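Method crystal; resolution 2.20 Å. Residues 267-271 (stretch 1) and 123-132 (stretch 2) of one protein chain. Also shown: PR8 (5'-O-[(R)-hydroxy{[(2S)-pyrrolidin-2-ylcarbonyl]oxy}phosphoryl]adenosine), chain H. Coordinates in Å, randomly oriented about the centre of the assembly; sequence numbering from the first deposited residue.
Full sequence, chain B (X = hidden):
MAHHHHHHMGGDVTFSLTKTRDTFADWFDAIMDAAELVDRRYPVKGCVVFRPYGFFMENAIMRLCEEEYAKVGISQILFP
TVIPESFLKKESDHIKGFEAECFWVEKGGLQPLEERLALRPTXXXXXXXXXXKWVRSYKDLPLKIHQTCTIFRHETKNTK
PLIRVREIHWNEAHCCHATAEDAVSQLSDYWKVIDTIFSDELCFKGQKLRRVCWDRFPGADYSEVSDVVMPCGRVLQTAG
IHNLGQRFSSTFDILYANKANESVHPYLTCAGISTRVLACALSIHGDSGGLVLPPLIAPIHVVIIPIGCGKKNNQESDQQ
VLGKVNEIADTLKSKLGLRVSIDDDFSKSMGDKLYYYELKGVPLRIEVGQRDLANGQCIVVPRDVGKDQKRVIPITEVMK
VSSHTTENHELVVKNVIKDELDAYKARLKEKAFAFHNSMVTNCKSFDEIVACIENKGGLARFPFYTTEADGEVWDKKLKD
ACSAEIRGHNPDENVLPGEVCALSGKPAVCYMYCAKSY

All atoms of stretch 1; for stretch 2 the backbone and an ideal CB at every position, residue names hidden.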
# COMPACT_ATOMS: atom_id res chain seq x y z
N TYR B 267 -2.31 15.76 24.25
CA TYR B 267 -2.70 14.38 24.48
C TYR B 267 -2.36 13.55 23.25
O TYR B 267 -2.40 14.06 22.13
CB TYR B 267 -4.20 14.30 24.76
CG TYR B 267 -4.55 14.50 26.22
CD1 TYR B 267 -4.35 15.72 26.84
CD2 TYR B 267 -5.08 13.46 26.97
CE1 TYR B 267 -4.67 15.91 28.19
CE2 TYR B 267 -5.41 13.63 28.31
CZ TYR B 267 -5.20 14.86 28.91
OH TYR B 267 -5.52 15.01 30.24
N LEU B 268 -2.03 12.27 23.46
CA LEU B 268 -1.78 11.34 22.35
C LEU B 268 -2.77 10.16 22.35
O LEU B 268 -3.12 9.63 23.41
CB LEU B 268 -0.34 10.82 22.41
CG LEU B 268 0.78 11.84 22.18
CD1 LEU B 268 2.13 11.21 22.49
CD2 LEU B 268 0.77 12.43 20.76
N THR B 269 -3.21 9.77 21.16
CA THR B 269 -3.99 8.55 20.99
C THR B 269 -3.41 7.70 19.85
O THR B 269 -2.67 8.21 18.99
CB THR B 269 -5.49 8.85 20.73
OG1 THR B 269 -5.66 9.49 19.45
CG2 THR B 269 -6.06 9.76 21.83
N CYS B 270 -3.73 6.41 19.85
CA CYS B 270 -3.37 5.55 18.72
C CYS B 270 -4.32 4.38 18.55
O CYS B 270 -5.05 4.02 19.46
CB CYS B 270 -1.93 5.04 18.83
SG CYS B 270 -1.54 4.14 20.31
N ALA B 271 -4.31 3.81 17.36
CA ALA B 271 -5.18 2.70 17.02
C ALA B 271 -4.45 1.77 16.08
O ALA B 271 -3.76 2.22 15.17
CB ALA B 271 -6.47 3.20 16.37
N UNK B 123 5.39 1.92 16.59
CA UNK B 123 6.14 3.10 16.20
C UNK B 123 6.03 4.35 17.09
O UNK B 123 6.55 5.40 16.72
CB UNK B 123 5.70 3.48 14.79
N UNK B 124 5.42 4.23 18.27
CA UNK B 124 5.27 5.39 19.17
C UNK B 124 6.56 6.19 19.33
O UNK B 124 6.55 7.40 19.13
CB UNK B 124 4.80 4.92 20.55
N UNK B 125 7.66 5.53 19.68
CA UNK B 125 8.88 6.25 20.06
C UNK B 125 9.45 7.05 18.89
O UNK B 125 9.94 8.17 19.08
CB UNK B 125 9.93 5.27 20.58
N UNK B 126 9.34 6.50 17.69
CA UNK B 126 9.81 7.15 16.47
C UNK B 126 8.88 8.28 16.05
O UNK B 126 9.34 9.38 15.75
CB UNK B 126 9.94 6.13 15.34
N UNK B 127 7.58 8.03 16.07
CA UNK B 127 6.61 9.02 15.63
C UNK B 127 6.54 10.22 16.58
O UNK B 127 6.48 11.36 16.13
CB UNK B 127 5.23 8.37 15.50
N UNK B 128 6.56 9.98 17.89
CA UNK B 128 6.43 11.07 18.86
C UNK B 128 7.72 11.91 18.95
O UNK B 128 7.65 13.10 19.23
CB UNK B 128 6.08 10.50 20.24
N UNK B 129 8.88 11.31 18.66
CA UNK B 129 10.11 12.07 18.49
C UNK B 129 9.95 13.08 17.34
O UNK B 129 10.47 14.19 17.42
CB UNK B 129 11.29 11.13 18.22
N UNK B 130 9.24 12.69 16.28
CA UNK B 130 8.95 13.63 15.18
C UNK B 130 7.81 14.60 15.51
O UNK B 130 7.88 15.76 15.12
CB UNK B 130 8.60 12.85 13.91
N UNK B 131 6.78 14.15 16.22
CA UNK B 131 5.72 15.08 16.69
C UNK B 131 6.30 16.25 17.48
O UNK B 131 5.80 17.38 17.40
CB UNK B 131 4.71 14.34 17.56
N UNK B 132 7.36 15.98 18.24
CA UNK B 132 8.07 17.00 19.01
C UNK B 132 8.56 18.15 18.13
O UNK B 132 8.60 19.30 18.57
CB UNK B 132 9.26 16.37 19.74
C PR8 H . -0.71 -1.03 19.51
N PR8 H . 0.64 0.84 18.78
O PR8 H . 0.27 -1.70 19.20
P PR8 H . -1.93 -3.12 20.09
N1 PR8 H . 0.50 -11.11 15.13
C2 PR8 H . -0.51 -10.56 14.47
N3 PR8 H . -1.15 -9.47 14.92
C4 PR8 H . -0.79 -8.89 16.06
C5 PR8 H . 0.25 -9.45 16.79
C6 PR8 H . 0.90 -10.58 16.30
N6 PR8 H . 1.92 -11.12 16.98
N7 PR8 H . 0.42 -8.71 17.88
C8 PR8 H . -0.48 -7.72 17.85
N9 PR8 H . -1.23 -7.83 16.74
CA PR8 H . -0.69 0.49 19.31
CB PR8 H . -1.70 0.85 18.23
CD PR8 H . 0.44 1.67 17.60
CG PR8 H . -0.85 1.11 16.98
C1' PR8 H . -2.35 -6.90 16.37
O10 PR8 H . -1.86 -1.51 20.07
O1P PR8 H . -1.02 -3.73 21.10
C2' PR8 H . -3.56 -7.03 17.33
O2' PR8 H . -4.79 -6.95 16.58
O2P PR8 H . -3.46 -3.46 20.44
C3' PR8 H . -3.46 -5.77 18.16
O3' PR8 H . -4.74 -5.41 18.68
C4' PR8 H . -3.07 -4.82 17.04
O4' PR8 H . -1.92 -5.51 16.48
C5' PR8 H . -2.72 -3.47 17.63
O5' PR8 H . -1.68 -3.61 18.58

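Stretch 1 is an extended strand, and stretch 2 runs against it as a helix from 124 onward, the axes 11.6 Å apart at their closest and their N-to-C directions 141° apart. Alternation along the strand turns Leu268 and Cys270 toward the helix, so these two side chains make up most of the strand surface that the helix meets.

Position 123 immediately precedes the helix, with phi/psi of -107/9, and its ideal CB has nothing of stretch 1 within 5.5 Å. Small polar residues such as Ser, Thr, Asp or Asn are common at an N-cap. The residue is Ser123; its side chain makes no capping bond here, although Ser123 O accepts from the backbone N of position 127 at 2.9 Å.

Position 124 has helical angles of -46/-53, and its CA lies 8.7 Å from the CA of Cys270. CA-to-CB points sideways, so a short side chain would stay clear of the strand. A longer one could turn toward the gap where Cys270 SG and the pyrrolidine nitrogen of PR8 lie; that nitrogen favours an acceptor, making Glu or Gln suitable, and the negative charge of Glu would complement a protonated amine. The residue is Glu124. With chi1 -77° (m) and chi2 78° (p), its end comes nearer than its CB direction suggests: Glu124 OE2 lies 2.7 Å from PR8 N and 3.4 Å from Cys270 SG. The carboxylate thus reaches ligand and strand through the same oxygen.

Positions 125, 126 and 127 leave their ideal CB atoms without a stretch 1 neighbour within 5.5 Å, so the strand sets little restriction beyond helical compatibility. They hold Thr125, Ala126 and Ile127.

Position 128 points toward the strand, its ideal CB 4.6 Å from Leu268 CD1; the CA of position 128 is 8.9 Å from Leu268 CA. An apolar or aromatic side chain would suit this methyl surface: Leu, Met, Phe or Tyr. The residue is Tyr128, with chi1 -52° (m) and chi2 -24°. Leu268 CD1 sits over one ring face, 3.6 Å from the ring centroid and 13° off the normal, a CH-pi contact. The side chain reaches obliquely toward the strand, with Tyr128 OH 4.1 Å from Cys270 CB; the hydroxyl is hydrogen-bonded elsewhere in the structure.

Positions 129 and 130 again have no strand atom near their ideal CB, leaving the choice wide. Ser129 returns its hydroxyl to its own helix, Ser129 OG donating to Thr125 O at 2.7 Å, while Met130 makes no contact with stretch 1.

Position 131 points toward the strand from farther off, its ideal CB 5.4 Å from Leu268 CD2. A medium or large apolar side chain, such as Leu, Met or Phe, could close that distance. The residue is Phe131, with chi1 -79° (m); Phe131 CD2 reaches Leu268 CD2 at 3.8 Å, and the methyl lies at the ring edge, near its plane. Leu268 therefore meets two aromatic rings differently, one by face and one by edge.

Position 132 is out of reach of stretch 1, which imposes no preference; it holds Ser132.

Stretch 2 (123-132) SETAIYSMFS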
# COMPACT_ATOMS: atom_id res chain seq x y z
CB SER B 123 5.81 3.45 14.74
OG SER B 123 5.94 2.30 13.92
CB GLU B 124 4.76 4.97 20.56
CG GLU B 124 3.27 4.67 20.61
CD GLU B 124 2.90 3.30 20.06
OE1 GLU B 124 3.80 2.49 19.76
OE2 GLU B 124 1.69 3.04 19.94
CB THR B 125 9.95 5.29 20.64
OG1 THR B 125 10.27 4.27 19.70
CG2 THR B 125 9.46 4.65 21.93
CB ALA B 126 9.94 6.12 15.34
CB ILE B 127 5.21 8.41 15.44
CG1 ILE B 127 5.21 7.51 14.20
CG2 ILE B 127 4.15 9.51 15.27
CD1 ILE B 127 4.07 6.55 14.12
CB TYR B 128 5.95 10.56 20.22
CG TYR B 128 4.69 9.71 20.14
CD1 TYR B 128 3.80 9.82 19.06
CD2 TYR B 128 4.38 8.77 21.13
CE1 TYR B 128 2.66 9.03 18.97
CE2 TYR B 128 3.25 7.98 21.05
CZ TYR B 128 2.39 8.11 19.97
OH TYR B 128 1.26 7.34 19.86
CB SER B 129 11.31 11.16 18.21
OG SER B 129 11.54 10.28 19.30
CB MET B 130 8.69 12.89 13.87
CG MET B 130 9.89 12.06 13.39
SD MET B 130 11.44 12.97 13.18
CE MET B 130 10.94 14.13 11.89
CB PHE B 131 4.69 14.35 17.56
CG PHE B 131 3.67 13.53 16.79
CD1 PHE B 131 3.84 13.21 15.44
CD2 PHE B 131 2.54 13.04 17.45
CE1 PHE B 131 2.89 12.45 14.75
CE2 PHE B 131 1.58 12.28 16.77
CZ PHE B 131 1.76 11.99 15.41
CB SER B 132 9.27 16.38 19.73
OG SER B 132 9.80 17.26 20.71
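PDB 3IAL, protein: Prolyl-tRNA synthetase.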